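PDB 5EK8: lipoxygenase from Cyanothece sp., which probably adds molecular oxygen to polyunsaturated fatty acids with 9R specificity, using a non-heme iron. Local coordinates for residues Ala172-Pro177 with Glu181-Tyr186. Sequence-based numbering, arbitrary orientation.
Sequences ARIFMP and ETPDDY
Met176 and Ile174 meet Thr182 and Pro183 in the long loop that links strand 152-160 to helix 188-214 in this lipoxygenase. Thr182 opens an ST turn: its OG1 accepts a hydrogen bond from the backbone N of Asp184 at 3.0 Å, with an N-H...O angle of 159°. The chain bends between the two segments, and no hydrogen bond joins 172-177 to 181-186. Met176 and Thr182 lie side by side and point the same way. The Met176 chain leaves with CG anti to the backbone N (chi1 -157°). With chi2 also extended, Met176 SD is carried to Thr182, 3.6 Å from Thr182 CA and from Thr182 CB. Ile174 instead points its CD1 at the Pro183 ring, 3.7 Å from Pro183 CG. Helix 394-404 packs on this cluster, with Ile395 touching both Ile174 and Thr182. Ile174 also packs on Val372 of helix 337-377, the helix that carries the iron ligand His364. The Thr182 hydroxyl also hydrogen-bonds to Asn396 OD1. A valine here would probably leave Asn396 OD1 and the Asp184 N-H without this hydroxyl and let the turn shift. Met176 SD also reaches the flank of the proline ring, 4.1 Å from Pro183 CD.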
loop_
_atom_site.group_PDB
_atom_site.type_symbol
_atom_site.label_atom_id
_atom_site.label_comp_id
_atom_site.label_asym_id
_atom_site.label_seq_id
_atom_site.Cartn_x
_atom_site.Cartn_y
_atom_site.Cartn_z
ATOM N N ALA A 172 9.692 -6.816 3.850
ATOM C CA ALA A 172 8.922 -8.043 3.754
ATOM C C ALA A 172 7.900 -7.926 2.624
ATOM O O ALA A 172 6.869 -7.263 2.761
ATOM C CB ALA A 172 8.241 -8.343 5.060
ATOM N N ARG A 173 8.210 -8.562 1.499
ATOM C CA ARG A 173 7.372 -8.511 0.307
ATOM C C ARG A 173 7.243 -9.901 -0.305
ATOM O O ARG A 173 8.054 -10.790 -0.027
ATOM C CB ARG A 173 7.953 -7.540 -0.722
ATOM C CG ARG A 173 8.225 -6.145 -0.188
ATOM C CD ARG A 173 8.555 -5.197 -1.321
ATOM N NE ARG A 173 7.500 -5.235 -2.326
ATOM C CZ ARG A 173 7.548 -4.614 -3.497
ATOM N NH1 ARG A 173 8.612 -3.891 -3.827
ATOM N NH2 ARG A 173 6.533 -4.728 -4.338
ATOM N N ILE A 174 6.227 -10.088 -1.141
ATOM C CA ILE A 174 6.057 -11.356 -1.836
ATOM C C ILE A 174 7.082 -11.455 -2.959
ATOM O O ILE A 174 7.516 -10.440 -3.506
ATOM C CB ILE A 174 4.626 -11.513 -2.401
ATOM C CG1 ILE A 174 4.367 -12.967 -2.802
ATOM C CG2 ILE A 174 4.395 -10.565 -3.571
ATOM C CD1 ILE A 174 2.944 -13.243 -3.223
ATOM N N PHE A 175 7.498 -12.672 -3.283
ATOM C CA PHE A 175 8.392 -12.872 -4.412
ATOM C C PHE A 175 7.563 -13.003 -5.682
ATOM O O PHE A 175 6.828 -13.974 -5.861
ATOM C CB PHE A 175 9.275 -14.104 -4.207
ATOM C CG PHE A 175 10.250 -14.338 -5.325
ATOM C CD1 PHE A 175 11.217 -13.394 -5.626
ATOM C CD2 PHE A 175 10.199 -15.504 -6.077
ATOM C CE1 PHE A 175 12.117 -13.606 -6.656
ATOM C CE2 PHE A 175 11.099 -15.724 -7.110
ATOM C CZ PHE A 175 12.061 -14.774 -7.396
ATOM N N MET A 176 7.678 -12.015 -6.559
ATOM C CA MET A 176 6.836 -11.967 -7.741
ATOM C C MET A 176 7.570 -11.324 -8.909
ATOM O O MET A 176 7.332 -10.163 -9.233
ATOM C CB MET A 176 5.542 -11.206 -7.432
ATOM C CG MET A 176 4.377 -11.539 -8.350
ATOM S SD MET A 176 2.787 -11.204 -7.565
ATOM C CE MET A 176 2.840 -9.423 -7.408
ATOM N N PRO A 177 8.476 -12.084 -9.542
ATOM C CA PRO A 177 9.200 -11.587 -10.716
ATOM C C PRO A 177 8.226 -11.312 -11.851
ATOM O O PRO A 177 8.271 -10.254 -12.479
ATOM C CB PRO A 177 10.146 -12.740 -11.079
ATOM C CG PRO A 177 10.106 -13.681 -9.929
ATOM C CD PRO A 177 8.786 -13.494 -9.261
ATOM N N GLU A 181 1.755 -13.673 -12.802
ATOM C CA GLU A 181 1.364 -14.856 -12.038
ATOM C C GLU A 181 1.260 -14.538 -10.543
ATOM O O GLU A 181 1.883 -15.184 -9.702
ATOM C CB GLU A 181 2.332 -16.027 -12.282
ATOM C CG GLU A 181 3.807 -15.773 -11.968
ATOM C CD GLU A 181 4.646 -17.029 -12.140
ATOM O OE1 GLU A 181 4.299 -17.859 -13.006
ATOM O OE2 GLU A 181 5.642 -17.197 -11.405
ATOM N N THR A 182 0.447 -13.536 -10.228
ATOM C CA THR A 182 0.088 -13.215 -8.854
ATOM C C THR A 182 -0.844 -14.279 -8.275
ATOM O O THR A 182 -1.651 -14.867 -9.002
ATOM C CB THR A 182 -0.597 -11.838 -8.776
ATOM O OG1 THR A 182 -1.052 -11.594 -7.439
ATOM C CG2 THR A 182 -1.786 -11.790 -9.719
ATOM N N PRO A 183 -0.728 -14.545 -6.965
ATOM C CA PRO A 183 -1.651 -15.463 -6.293
ATOM C C PRO A 183 -2.858 -14.727 -5.723
ATOM O O PRO A 183 -3.674 -15.328 -5.026
ATOM C CB PRO A 183 -0.794 -16.050 -5.180
ATOM C CG PRO A 183 0.099 -14.919 -4.802
ATOM C CD PRO A 183 0.377 -14.144 -6.076
ATOM N N ASP A 184 -2.951 -13.435 -6.022
ATOM C CA ASP A 184 -4.043 -12.589 -5.544
ATOM C C ASP A 184 -4.271 -11.431 -6.516
ATOM O O ASP A 184 -3.833 -10.304 -6.279
ATOM C CB ASP A 184 -3.738 -12.069 -4.135
ATOM C CG ASP A 184 -4.811 -11.129 -3.602
ATOM O OD1 ASP A 184 -5.992 -11.266 -3.998
ATOM O OD2 ASP A 184 -4.464 -10.250 -2.781
ATOM N N ASP A 185 -4.958 -11.727 -7.617
ATOM C CA ASP A 185 -5.180 -10.754 -8.685
ATOM C C ASP A 185 -6.232 -9.718 -8.324
ATOM O O ASP A 185 -7.039 -9.929 -7.419
ATOM C CB ASP A 185 -5.598 -11.465 -9.970
ATOM C CG ASP A 185 -5.094 -10.762 -11.207
ATOM O OD1 ASP A 185 -4.567 -9.632 -11.071
ATOM O OD2 ASP A 185 -5.227 -11.341 -12.309
ATOM N N TYR A 186 -6.219 -8.597 -9.041
ATOM C CA TYR A 186 -7.265 -7.585 -8.903
ATOM C C TYR A 186 -8.636 -8.143 -9.287
ATOM O O TYR A 186 -8.735 -9.204 -9.902
ATOM C CB TYR A 186 -6.989 -6.369 -9.788
ATOM C CG TYR A 186 -5.710 -5.608 -9.541
ATOM C CD1 TYR A 186 -5.443 -5.024 -8.311
ATOM C CD2 TYR A 186 -4.799 -5.417 -10.566
ATOM C CE1 TYR A 186 -4.279 -4.299 -8.104
ATOM C CE2 TYR A 186 -3.643 -4.695 -10.372
ATOM C CZ TYR A 186 -3.384 -4.137 -9.144
ATOM O OH TYR A 186 -2.220 -3.422 -8.973
#